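Local coordinates for CAS3 Metal dependent phosphohydrolase (Methanocaldococcus jannaschii, PDB 3S4L), which cleaves single-stranded DNA, with magnesium, and single-stranded RNA as the HD nuclease of a CRISPR interference system, at residues M87-E92 and D147-F152; G69-I74 and D153-D158; L140-V145 and F187-S192. All coordinates share one frame; numbering follows the deposited sequence.

All three contacts lie in the helical HD nuclease domain and tie residues 140-158 to earlier and later parts of the chain. Contacts 1 and 2, about 12 Å apart between centres, touch through S72, F89 and F152; contact 1 is nested inside the loop closed by contact 2. Contact 3 shares helix 142-149 with contact 1, their centres also about 12 Å apart, and meets it where L149 reaches V188; its segments alternate with those of the other two. Contacts 2 and 3, about 20 Å apart between centres, do not touch. Contacts 1 and 2 lie beside the metal centre: H91 is in contact 1, with S72 about 6 Å away between side chains; contact 3 is packing farther off.

Contact 1 of 3, residues M87-E92 and D147-F152; sequences MGFRHE and DKLKKF. With CA (calcium ion), chain C.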
ATOM      1  N   MET A  87      14.865   3.320 -12.553  1.00 56.33           N
ATOM      2  CA  MET A  87      15.298   4.722 -12.448  1.00 59.60           C
ATOM      3  C   MET A  87      14.767   5.391 -11.177  1.00 54.99           C
ATOM      4  O   MET A  87      14.170   6.479 -11.228  1.00 46.80           O
ATOM      5  CB  MET A  87      14.882   5.528 -13.688  1.00 59.56           C
ATOM      6  CG  MET A  87      15.134   4.793 -15.000  1.00 63.44           C
ATOM      7  SD  MET A  87      16.329   5.581 -16.096  1.00 98.01           S
ATOM      8  CE  MET A  87      15.249   6.221 -17.376  1.00 73.27           C
ATOM      9  N   GLY A  88      14.985   4.729 -10.043  1.00 47.14           N
ATOM     10  CA  GLY A  88      14.552   5.265  -8.770  1.00 48.01           C
ATOM     11  C   GLY A  88      13.059   5.133  -8.515  1.00 44.80           C
ATOM     12  O   GLY A  88      12.589   5.436  -7.408  1.00 44.40           O
ATOM     13  N   PHE A  89      12.299   4.696  -9.518  1.00 36.17           N
ATOM     14  CA  PHE A  89      10.868   4.567  -9.293  1.00 37.15           C
ATOM     15  C   PHE A  89      10.570   3.655  -8.094  1.00 33.10           C
ATOM     16  O   PHE A  89      11.181   2.590  -7.938  1.00 40.66           O
ATOM     17  CB  PHE A  89      10.112   4.058 -10.510  1.00 34.20           C
ATOM     18  CG  PHE A  89       8.643   3.843 -10.237  1.00 32.44           C
ATOM     19  CD1 PHE A  89       7.770   4.931 -10.117  1.00 30.22           C
ATOM     20  CD2 PHE A  89       8.134   2.559 -10.069  1.00 27.79           C
ATOM     21  CE1 PHE A  89       6.393   4.739  -9.840  1.00 31.30           C
ATOM     22  CE2 PHE A  89       6.763   2.353  -9.813  1.00 27.73           C
ATOM     23  CZ  PHE A  89       5.890   3.438  -9.691  1.00 27.70           C
ATOM     24  N   ARG A  90       9.640   4.084  -7.244  1.00 23.78           N
ATOM     25  CA  ARG A  90       9.272   3.309  -6.048  1.00 28.20           C
ATOM     26  C   ARG A  90       7.768   3.024  -6.020  1.00 26.52           C
ATOM     27  O   ARG A  90       6.952   3.907  -5.756  1.00 25.10           O
ATOM     28  CB  ARG A  90       9.719   4.041  -4.787  1.00 30.75           C
ATOM     29  CG  ARG A  90      11.174   4.450  -4.836  1.00 37.03           C
ATOM     30  CD  ARG A  90      12.101   3.458  -4.167  1.00 45.65           C
ATOM     31  NE  ARG A  90      11.716   2.065  -4.357  1.00 56.44           N
ATOM     32  CZ  ARG A  90      11.683   1.167  -3.376  1.00 64.62           C
ATOM     33  NH1 ARG A  90      12.003   1.532  -2.140  1.00 68.98           N
ATOM     34  NH2 ARG A  90      11.329  -0.092  -3.625  1.00 65.06           N
ATOM     35  N   HIS A  91       7.414   1.780  -6.328  1.00 29.07           N
ATOM     36  CA  HIS A  91       6.019   1.375  -6.453  1.00 26.71           C
ATOM     37  C   HIS A  91       5.186   1.666  -5.202  1.00 27.53           C
ATOM     38  O   HIS A  91       3.993   1.981  -5.303  1.00 33.38           O
ATOM     39  CB  HIS A  91       5.939  -0.114  -6.769  1.00 25.51           C
ATOM     40  CG  HIS A  91       6.461  -0.987  -5.671  1.00 24.90           C
ATOM     41  ND1 HIS A  91       7.799  -1.189  -5.444  1.00 29.94           N
ATOM     42  CD2 HIS A  91       5.804  -1.721  -4.741  1.00 29.29           C
ATOM     43  CE1 HIS A  91       7.957  -2.003  -4.412  1.00 22.54           C
ATOM     44  NE2 HIS A  91       6.765  -2.331  -3.972  1.00 28.08           N
ATOM     45  N   GLU A  92       5.804   1.576  -4.027  1.00 27.02           N
ATOM     46  CA  GLU A  92       5.038   1.695  -2.781  1.00 29.83           C
ATOM     47  C   GLU A  92       4.394   3.066  -2.579  1.00 34.54           C
ATOM     48  O   GLU A  92       3.382   3.183  -1.879  1.00 32.22           O
ATOM     49  CB  GLU A  92       5.867   1.300  -1.545  1.00 27.98           C
ATOM     50  CG  GLU A  92       7.109   2.126  -1.305  1.00 40.10           C
ATOM     51  CD  GLU A  92       8.362   1.472  -1.893  1.00 46.13           C
ATOM     52  OE1 GLU A  92       8.329   1.052  -3.072  1.00 41.47           O
ATOM     53  OE2 GLU A  92       9.375   1.369  -1.170  1.00 54.70           O
ATOM     54  N   ASP A 147      12.020  12.506  -6.651  1.00 30.31           N
ATOM     55  CA  ASP A 147      12.961  11.526  -7.180  1.00 40.74           C
ATOM     56  C   ASP A 147      12.265  10.172  -7.447  1.00 44.39           C
ATOM     57  O   ASP A 147      12.474   9.530  -8.483  1.00 41.45           O
ATOM     58  CB  ASP A 147      14.112  11.316  -6.176  1.00 43.64           C
ATOM     59  CG  ASP A 147      15.088  12.492  -6.133  1.00 46.20           C
ATOM     60  OD1 ASP A 147      15.052  13.331  -7.062  1.00 43.75           O
ATOM     61  OD2 ASP A 147      15.905  12.569  -5.180  1.00 46.77           O
ATOM     62  N   LYS A 148      11.434   9.742  -6.506  1.00 36.66           N
ATOM     63  CA  LYS A 148      10.927   8.376  -6.547  1.00 42.17           C
ATOM     64  C   LYS A 148       9.715   8.240  -7.458  1.00 43.74           C
ATOM     65  O   LYS A 148       9.267   7.136  -7.764  1.00 40.88           O
ATOM     66  CB  LYS A 148      10.627   7.863  -5.137  1.00 31.39           C
ATOM     67  CG  LYS A 148      11.857   7.708  -4.235  1.00 29.48           C
ATOM     68  CD  LYS A 148      11.395   7.464  -2.778  1.00 34.39           C
ATOM     69  CE  LYS A 148      12.516   6.947  -1.876  1.00 41.13           C
ATOM     70  NZ  LYS A 148      11.935   6.256  -0.673  1.00 46.34           N
ATOM     71  N   LEU A 149       9.200   9.378  -7.903  1.00 36.35           N
ATOM     72  CA  LEU A 149       8.047   9.382  -8.792  1.00 30.92           C
ATOM     73  C   LEU A 149       8.403   9.947 -10.164  1.00 38.36           C
ATOM     74  O   LEU A 149       7.571   9.970 -11.075  1.00 37.50           O
ATOM     75  CB  LEU A 149       6.885  10.148  -8.152  1.00 25.01           C
ATOM     76  CG  LEU A 149       6.302   9.306  -7.028  1.00 26.89           C
ATOM     77  CD1 LEU A 149       5.195  10.023  -6.271  1.00 29.00           C
ATOM     78  CD2 LEU A 149       5.796   7.996  -7.653  1.00 22.31           C
ATOM     79  N   LYS A 150       9.648  10.386 -10.311  1.00 40.91           N
ATOM     80  CA  LYS A 150      10.084  11.014 -11.558  1.00 42.23           C
ATOM     81  C   LYS A 150       9.628  10.220 -12.783  1.00 45.85           C
ATOM     82  O   LYS A 150       9.009  10.774 -13.696  1.00 42.63           O
ATOM     83  CB  LYS A 150      11.608  11.173 -11.584  1.00 41.58           C
ATOM     84  CG  LYS A 150      12.115  12.062 -12.730  1.00 42.86           C
ATOM     85  CD  LYS A 150      13.617  12.313 -12.616  1.00 42.72           C
ATOM     86  CE  LYS A 150      14.067  13.413 -13.574  1.00 49.54           C
ATOM     87  NZ  LYS A 150      13.871  13.019 -14.998  1.00 56.60           N
ATOM     88  N   LYS A 151       9.921   8.919 -12.791  1.00 44.06           N
ATOM     89  CA  LYS A 151       9.608   8.078 -13.954  1.00 41.35           C
ATOM     90  C   LYS A 151       8.205   7.452 -13.936  1.00 38.62           C
ATOM     91  O   LYS A 151       7.910   6.573 -14.745  1.00 40.92           O
ATOM     92  CB  LYS A 151      10.676   6.993 -14.154  1.00 42.81           C
ATOM     93  CG  LYS A 151      11.978   7.518 -14.718  1.00 53.63           C
ATOM     94  CD  LYS A 151      11.701   8.533 -15.815  1.00 64.43           C
ATOM     95  CE  LYS A 151      12.920   8.809 -16.683  1.00 74.04           C
ATOM     96  NZ  LYS A 151      12.521   9.514 -17.942  1.00 75.95           N
ATOM     97  N   PHE A 152       7.333   7.898 -13.037  1.00 34.59           N
ATOM     98  CA  PHE A 152       5.964   7.384 -13.056  1.00 39.29           C
ATOM     99  C   PHE A 152       5.249   7.863 -14.322  1.00 43.22           C
ATOM    100  O   PHE A 152       5.214   9.060 -14.611  1.00 41.96           O
ATOM    101  CB  PHE A 152       5.177   7.795 -11.808  1.00 36.48           C
ATOM    102  CG  PHE A 152       3.738   7.314 -11.807  1.00 38.13           C
ATOM    103  CD1 PHE A 152       3.440   5.961 -11.634  1.00 31.70           C
ATOM    104  CD2 PHE A 152       2.683   8.213 -11.961  1.00 39.30           C
ATOM    105  CE1 PHE A 152       2.118   5.512 -11.630  1.00 27.99           C
ATOM    106  CE2 PHE A 152       1.358   7.774 -11.949  1.00 37.91           C
ATOM    107  CZ  PHE A 152       1.072   6.418 -11.788  1.00 30.82           C
TER
HETATM  108 CA    CA C 501       6.486  -4.125  -2.549  1.00 24.32          CA
HETATM  109  O   HOH W   1      11.492   7.695 -10.685  1.00 35.99           O
HETATM  110  O   HOH W   2       7.572  -6.226  -4.091  1.00 70.93           O
HETATM  111  O   HOH W   3       5.865  -6.173  -1.656  1.00 36.40           O
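The F89 and F152 rings meet obliquely, CE1 of F89 lying 3.7 Å from CD1 of F152 and also touching CD2 of L149. Two other flat groups flank one carboxylate: OE1 of E92 sits over one face of the H91 imidazole and over one face of the R90 guanidinium, in each case toward the rim. H91 belongs to the metal centre of the HD domain: its NE2 binds the calcium ion at 2.3 Å, with D67, H123, H124 and two waters. R90 NH1 also pairs with E92 OE2 at 2.8 Å, by charge alone, since that oxygen lies well out of the guanidinium plane. The loop before H91 is held to K148 of helix 142-149 by R90 N, which donates to K148 O (3.1 Å) on a lone pair in the carbonyl plane. Next to this bond the aliphatic parts of R90 and K148 cross, CG against CG at 3.4 Å. V94 and S72 also pack on F89. At the exposed end, CE of M87 meets CE of K151, and one water donates to M87 O and D147 O while accepting from K151 N at 2.9 Å.

Contact 2 of 3, residues G69-I74 and D153-D158; sequences GKASKI and DGMIED
K73 lies against the backbone of D153-I156 with its aliphatic chain: CG meets M155 O at 3.3 Å, and CE, past the bend at chi3 (-92°), approaches D153 O and M155 O. Beside it, the side chains of I74 and D153 cross at about a right angle, with OD1 of D153 set against CB and CG2 of I74. The same OD1 takes a weak, bent bond from I74 N at the start of helix 73-80, while OD2 forms a salt bridge with R77 one turn further on. M155 bends at chi2 and chi3, curling back over the other segment; its SD stands 3.8 Å from S72 OG and its CE packs on CB and the carbonyl carbon of A71. Between these side chains the backbones form a single beta bridge, S72 with M155, joining the segment that follows the metal ligand D67 to the loop ahead of helix 159-167 in this HD fold. K73 N donates to G154 O at 2.8 Å, nearly straight (171°), and I156 N donates to A71 O at 2.9 Å. I156 straddles that acceptor, bringing both CG1 and CG2 close to A71 O, and CG1 also meets A71 CB. S72 OG, anti to its carbonyl carbon (chi1 -60°), donates to G69 O at 2.7 Å, an oxygen that also accepts from S72 N.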
ATOM      1  N   GLY A  69       1.033  -0.618  -6.725  1.00 29.12           N
ATOM      2  CA  GLY A  69       1.949   0.267  -7.435  1.00 26.79           C
ATOM      3  C   GLY A  69       2.717  -0.454  -8.539  1.00 32.64           C
ATOM      4  O   GLY A  69       3.242   0.180  -9.469  1.00 27.00           O
ATOM      5  N   LYS A  70       2.789  -1.784  -8.443  1.00 30.55           N
ATOM      6  CA  LYS A  70       3.419  -2.564  -9.504  1.00 31.57           C
ATOM      7  C   LYS A  70       2.631  -2.503 -10.816  1.00 31.52           C
ATOM      8  O   LYS A  70       3.174  -2.780 -11.890  1.00 31.40           O
ATOM      9  CB  LYS A  70       3.640  -4.020  -9.076  1.00 30.08           C
ATOM     10  CG  LYS A  70       4.751  -4.223  -8.038  1.00 32.72           C
ATOM     11  CD  LYS A  70       4.898  -5.727  -7.666  1.00 37.99           C
ATOM     12  CE  LYS A  70       5.997  -5.982  -6.629  1.00 38.20           C
ATOM     13  NZ  LYS A  70       6.362  -7.447  -6.558  1.00 45.15           N
ATOM     14  N   ALA A  71       1.348  -2.170 -10.741  1.00 27.18           N
ATOM     15  CA  ALA A  71       0.581  -2.034 -11.973  1.00 31.46           C
ATOM     16  C   ALA A  71       0.894  -0.719 -12.701  1.00 33.47           C
ATOM     17  O   ALA A  71       0.208  -0.374 -13.658  1.00 40.40           O
ATOM     18  CB  ALA A  71      -0.923  -2.177 -11.719  1.00 26.81           C
ATOM     19  N   SER A  72       1.928   0.002 -12.251  1.00 31.87           N
ATOM     20  CA  SER A  72       2.452   1.161 -13.007  1.00 29.33           C
ATOM     21  C   SER A  72       3.081   0.652 -14.293  1.00 31.72           C
ATOM     22  O   SER A  72       3.788  -0.358 -14.270  1.00 33.42           O
ATOM     23  CB  SER A  72       3.528   1.908 -12.208  1.00 30.73           C
ATOM     24  OG  SER A  72       3.025   2.402 -10.973  1.00 37.45           O
ATOM     25  N   LYS A  73       2.833   1.332 -15.411  1.00 30.65           N
ATOM     26  CA  LYS A  73       3.404   0.903 -16.683  1.00 29.00           C
ATOM     27  C   LYS A  73       4.918   0.697 -16.620  1.00 32.63           C
ATOM     28  O   LYS A  73       5.440  -0.289 -17.146  1.00 33.58           O
ATOM     29  CB  LYS A  73       3.005   1.849 -17.812  1.00 30.24           C
ATOM     30  CG  LYS A  73       1.509   1.833 -18.034  1.00 42.82           C
ATOM     31  CD  LYS A  73       1.131   2.435 -19.350  1.00 44.75           C
ATOM     32  CE  LYS A  73       0.847   3.912 -19.206  1.00 54.45           C
ATOM     33  NZ  LYS A  73       0.508   4.522 -20.538  1.00 61.07           N
ATOM     34  N   ILE A  74       5.606   1.615 -15.953  1.00 29.17           N
ATOM     35  CA  ILE A  74       7.054   1.550 -15.776  1.00 34.69           C
ATOM     36  C   ILE A  74       7.451   0.261 -15.021  1.00 31.39           C
ATOM     37  O   ILE A  74       8.345  -0.485 -15.443  1.00 35.87           O
ATOM     38  CB  ILE A  74       7.546   2.820 -15.021  1.00 39.17           C
ATOM     39  CG1 ILE A  74       9.010   2.712 -14.611  1.00 41.40           C
ATOM     40  CG2 ILE A  74       6.721   3.031 -13.765  1.00 43.10           C
ATOM     41  CD1 ILE A  74       9.983   2.664 -15.771  1.00 44.83           C
ATOM     42  N   ASP A 153       4.685   6.923 -15.075  1.00 40.42           N
ATOM     43  CA  ASP A 153       4.004   7.253 -16.326  1.00 40.45           C
ATOM     44  C   ASP A 153       2.656   6.549 -16.432  1.00 42.75           C
ATOM     45  O   ASP A 153       2.291   6.040 -17.497  1.00 46.23           O
ATOM     46  CB  ASP A 153       4.877   6.869 -17.517  1.00 47.69           C
ATOM     47  CG  ASP A 153       5.227   5.382 -17.537  1.00 54.04           C
ATOM     48  OD1 ASP A 153       5.164   4.712 -16.473  1.00 53.57           O
ATOM     49  OD2 ASP A 153       5.571   4.893 -18.628  1.00 56.30           O
ATOM     50  N   GLY A 154       1.926   6.510 -15.316  1.00 38.02           N
ATOM     51  CA  GLY A 154       0.564   6.001 -15.302  1.00 39.88           C
ATOM     52  C   GLY A 154       0.429   4.505 -15.047  1.00 37.90           C
ATOM     53  O   GLY A 154       1.386   3.739 -15.164  1.00 41.27           O
ATOM     54  N   MET A 155      -0.781   4.090 -14.701  1.00 34.60           N
ATOM     55  CA  MET A 155      -1.093   2.683 -14.519  1.00 37.80           C
ATOM     56  C   MET A 155      -1.305   2.007 -15.869  1.00 41.59           C
ATOM     57  O   MET A 155      -1.504   2.683 -16.883  1.00 45.10           O
ATOM     58  CB  MET A 155      -2.336   2.537 -13.626  1.00 30.06           C
ATOM     59  CG  MET A 155      -2.247   3.361 -12.348  1.00 27.64           C
ATOM     60  SD  MET A 155      -0.689   3.070 -11.466  1.00 33.82           S
ATOM     61  CE  MET A 155      -1.116   1.558 -10.562  1.00 32.11           C
ATOM     62  N   ILE A 156      -1.251   0.676 -15.877  1.00 33.73           N
ATOM     63  CA  ILE A 156      -1.549  -0.092 -17.081  1.00 38.54           C
ATOM     64  C   ILE A 156      -2.999   0.158 -17.531  1.00 48.54           C
ATOM     65  O   ILE A 156      -3.793   0.728 -16.790  1.00 45.20           O
ATOM     66  CB  ILE A 156      -1.272  -1.617 -16.889  1.00 46.39           C
ATOM     67  CG1 ILE A 156      -1.867  -2.128 -15.578  1.00 47.56           C
ATOM     68  CG2 ILE A 156       0.213  -1.905 -16.878  1.00 45.06           C
ATOM     69  CD1 ILE A 156      -3.318  -2.516 -15.676  1.00 46.99           C
ATOM     70  N   GLU A 157      -3.331  -0.252 -18.751  1.00 62.19           N
ATOM     71  CA  GLU A 157      -4.665  -0.052 -19.310  1.00 68.82           C
ATOM     72  C   GLU A 157      -5.741  -0.818 -18.533  1.00 66.63           C
ATOM     73  O   GLU A 157      -6.826  -0.290 -18.268  1.00 66.73           O
ATOM     74  CB  GLU A 157      -4.675  -0.488 -20.782  1.00 77.49           C
ATOM     75  CG  GLU A 157      -5.986  -0.242 -21.498  1.00 86.48           C
ATOM     76  CD  GLU A 157      -6.142  -1.101 -22.741  1.00 95.80           C
ATOM     77  OE1 GLU A 157      -5.417  -0.861 -23.737  1.00 96.31           O
ATOM     78  OE2 GLU A 157      -6.993  -2.022 -22.717  1.00 99.85           O
ATOM     79  N   ASP A 158      -5.435  -2.062 -18.173  1.00 64.05           N
ATOM     80  CA  ASP A 158      -6.384  -2.919 -17.466  1.00 71.77           C
ATOM     81  C   ASP A 158      -6.698  -2.434 -16.045  1.00 69.29           C
ATOM     82  O   ASP A 158      -7.515  -3.037 -15.357  1.00 76.30           O
ATOM     83  CB  ASP A 158      -5.854  -4.365 -17.372  1.00 80.03           C
ATOM     84  CG  ASP A 158      -5.647  -5.024 -18.734  1.00 90.45           C
ATOM     85  OD1 ASP A 158      -6.123  -4.486 -19.762  1.00 91.19           O
ATOM     86  OD2 ASP A 158      -5.011  -6.104 -18.773  1.00 93.59           O
TER

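Contact 3 of 3, residues L140-V145 and F187-S192; sequences LTAEVV and FVIEMS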
ATOM      1  N   LEU A 140      12.228  11.696   4.318  1.00 77.26           N
ATOM      2  CA  LEU A 140      10.904  11.912   3.756  1.00 71.57           C
ATOM      3  C   LEU A 140      10.726  13.299   3.138  1.00 62.31           C
ATOM      4  O   LEU A 140       9.655  13.892   3.286  1.00 58.85           O
ATOM      5  CB  LEU A 140       9.847  11.735   4.855  1.00 78.18           C
ATOM      6  CG  LEU A 140       9.933  10.509   5.771  1.00 82.79           C
ATOM      7  CD1 LEU A 140      10.326  10.913   7.195  1.00 84.88           C
ATOM      8  CD2 LEU A 140       8.618   9.730   5.773  1.00 79.63           C
ATOM      9  N   THR A 141      11.753  13.827   2.467  1.00 56.84           N
ATOM     10  CA  THR A 141      11.624  15.151   1.852  1.00 49.16           C
ATOM     11  C   THR A 141      10.754  15.128   0.586  1.00 45.18           C
ATOM     12  O   THR A 141      10.680  14.126  -0.127  1.00 43.66           O
ATOM     13  CB  THR A 141      12.984  15.772   1.499  1.00 52.41           C
ATOM     14  OG1 THR A 141      13.597  15.015   0.449  1.00 50.27           O
ATOM     15  CG2 THR A 141      13.898  15.835   2.721  1.00 53.54           C
ATOM     16  N   ALA A 142      10.103  16.252   0.317  1.00 46.64           N
ATOM     17  CA  ALA A 142       9.412  16.462  -0.945  1.00 38.44           C
ATOM     18  C   ALA A 142      10.334  16.160  -2.118  1.00 29.92           C
ATOM     19  O   ALA A 142       9.910  15.598  -3.120  1.00 31.34           O
ATOM     20  CB  ALA A 142       8.887  17.892  -1.028  1.00 42.10           C
ATOM     21  N   GLU A 143      11.601  16.531  -1.997  1.00 31.93           N
ATOM     22  CA  GLU A 143      12.557  16.265  -3.072  1.00 35.46           C
ATOM     23  C   GLU A 143      12.656  14.761  -3.408  1.00 41.97           C
ATOM     24  O   GLU A 143      12.553  14.357  -4.573  1.00 39.34           O
ATOM     25  CB  GLU A 143      13.927  16.817  -2.713  1.00 30.57           C
ATOM     26  CG  GLU A 143      14.946  16.572  -3.811  1.00 35.24           C
ATOM     27  CD  GLU A 143      16.236  17.353  -3.604  1.00 45.52           C
ATOM     28  OE1 GLU A 143      16.402  17.971  -2.529  1.00 53.46           O
ATOM     29  OE2 GLU A 143      17.074  17.356  -4.522  1.00 53.65           O
ATOM     30  N   VAL A 144      12.856  13.947  -2.373  1.00 42.24           N
ATOM     31  CA  VAL A 144      12.921  12.502  -2.519  1.00 41.45           C
ATOM     32  C   VAL A 144      11.644  11.943  -3.130  1.00 40.52           C
ATOM     33  O   VAL A 144      11.709  11.067  -3.995  1.00 46.39           O
ATOM     34  CB  VAL A 144      13.200  11.798  -1.170  1.00 38.61           C
ATOM     35  CG1 VAL A 144      13.161  10.292  -1.358  1.00 35.29           C
ATOM     36  CG2 VAL A 144      14.549  12.250  -0.623  1.00 34.69           C
ATOM     37  N   VAL A 145      10.480  12.428  -2.689  1.00 36.38           N
ATOM     38  CA  VAL A 145       9.240  12.037  -3.371  1.00 36.54           C
ATOM     39  C   VAL A 145       9.363  12.291  -4.875  1.00 41.49           C
ATOM     40  O   VAL A 145       9.086  11.403  -5.674  1.00 40.33           O
ATOM     41  CB  VAL A 145       7.992  12.760  -2.836  1.00 36.72           C
ATOM     42  CG1 VAL A 145       6.794  12.484  -3.760  1.00 26.22           C
ATOM     43  CG2 VAL A 145       7.688  12.320  -1.394  1.00 35.54           C
ATOM     44  N   PHE A 187      -0.169  14.087  -3.078  1.00 34.69           N
ATOM     45  CA  PHE A 187      -0.567  13.222  -1.974  1.00 27.48           C
ATOM     46  C   PHE A 187       0.620  12.728  -1.167  1.00 27.46           C
ATOM     47  O   PHE A 187       0.632  12.830   0.058  1.00 35.93           O
ATOM     48  CB  PHE A 187      -1.381  12.007  -2.436  1.00 33.52           C
ATOM     49  CG  PHE A 187      -1.671  11.052  -1.320  1.00 33.07           C
ATOM     50  CD1 PHE A 187      -2.670  11.323  -0.406  1.00 39.63           C
ATOM     51  CD2 PHE A 187      -0.911   9.914  -1.152  1.00 34.22           C
ATOM     52  CE1 PHE A 187      -2.918  10.459   0.643  1.00 40.99           C
ATOM     53  CE2 PHE A 187      -1.156   9.054  -0.117  1.00 36.01           C
ATOM     54  CZ  PHE A 187      -2.162   9.327   0.786  1.00 36.13           C
ATOM     55  N   VAL A 188       1.615  12.172  -1.847  1.00 29.62           N
ATOM     56  CA  VAL A 188       2.769  11.619  -1.144  1.00 35.65           C
ATOM     57  C   VAL A 188       3.569  12.675  -0.357  1.00 36.30           C
ATOM     58  O   VAL A 188       3.957  12.441   0.787  1.00 38.47           O
ATOM     59  CB  VAL A 188       3.700  10.834  -2.086  1.00 37.03           C
ATOM     60  CG1 VAL A 188       4.846  10.245  -1.283  1.00 37.00           C
ATOM     61  CG2 VAL A 188       2.909   9.737  -2.824  1.00 32.25           C
ATOM     62  N   ILE A 189       3.806  13.835  -0.959  1.00 35.03           N
ATOM     63  CA  ILE A 189       4.445  14.921  -0.229  1.00 32.92           C
ATOM     64  C   ILE A 189       3.655  15.222   1.038  1.00 35.52           C
ATOM     65  O   ILE A 189       4.216  15.264   2.140  1.00 40.64           O
ATOM     66  CB  ILE A 189       4.543  16.200  -1.097  1.00 40.10           C
ATOM     67  CG1 ILE A 189       5.577  16.005  -2.203  1.00 36.83           C
ATOM     68  CG2 ILE A 189       4.905  17.422  -0.240  1.00 41.90           C
ATOM     69  CD1 ILE A 189       5.600  17.122  -3.221  1.00 42.24           C
ATOM     70  N   GLU A 190       2.347  15.418   0.879  1.00 39.84           N
ATOM     71  CA  GLU A 190       1.464  15.709   2.007  1.00 46.76           C
ATOM     72  C   GLU A 190       1.540  14.607   3.057  1.00 48.07           C
ATOM     73  O   GLU A 190       1.412  14.864   4.254  1.00 55.77           O
ATOM     74  CB  GLU A 190       0.019  15.884   1.523  1.00 58.32           C
ATOM     75  CG  GLU A 190      -0.861  16.711   2.449  1.00 69.28           C
ATOM     76  CD  GLU A 190      -2.316  16.771   1.995  1.00 78.55           C
ATOM     77  OE1 GLU A 190      -3.099  17.541   2.603  1.00 82.55           O
ATOM     78  OE2 GLU A 190      -2.677  16.048   1.038  1.00 79.68           O
ATOM     79  N   MET A 191       1.758  13.375   2.613  1.00 41.48           N
ATOM     80  CA  MET A 191       1.880  12.254   3.536  1.00 41.20           C
ATOM     81  C   MET A 191       3.194  12.280   4.290  1.00 45.71           C
ATOM     82  O   MET A 191       3.222  12.175   5.510  1.00 46.75           O
ATOM     83  CB  MET A 191       1.777  10.936   2.770  1.00 45.13           C
ATOM     84  CG  MET A 191       0.352  10.506   2.511  1.00 51.70           C
ATOM     85  SD  MET A 191      -0.231   9.378   3.780  1.00 61.51           S
ATOM     86  CE  MET A 191       0.660   7.892   3.273  1.00 26.36           C
ATOM     87  N   SER A 192       4.280  12.407   3.536  1.00 47.44           N
ATOM     88  CA  SER A 192       5.637  12.363   4.067  1.00 52.07           C
ATOM     89  C   SER A 192       5.859  13.440   5.105  1.00 54.62           C
ATOM     90  O   SER A 192       6.606  13.244   6.064  1.00 55.93           O
ATOM     91  CB  SER A 192       6.629  12.557   2.926  1.00 56.08           C
ATOM     92  OG  SER A 192       6.281  11.719   1.842  1.00 60.80           O
TER
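The side chain of V145 points toward helix 181-197, where its CB and two methyls meet V188, I189 and S192. V145 CB lies 4.1 Å from CG1 of I189. CG1 of V145, anti to the backbone N (chi1 170°), lies 4.0 Å from CG1 of I189 and also meets CB and CG1 of V188. CG2 is the branch in closest touch: V145 CG2 lies 3.5 Å from V188 CG1 and 3.6 Å from S192 OG, so this methyl rests against two neighbours one helical turn apart on the facing helix. S192 OG donates to V188 O at 2.7 Å from above the carbonyl plane, and V188 O also accepts from S192 N; the hydroxyl facing V145 CG2 thus has its partner within its own helix. To one side of V145, A142 CB packs on CG1, CG2 and CD1 of I189. Before the helix, L140 sets its CB against CB of S192, and L140 O stands 3.3 Å from that same S192 CB. T141 faces away and is the N-cap of helix 142-149, its OG1 accepting from V144 N at 3.1 Å in a nearly straight bond. V188 is also packed by M121 of helix 110-121. The result is mostly apolar packing of the first turn of helix 142-149, and of L140 before it, on helix 181-197 within the predominantly helical HD domain.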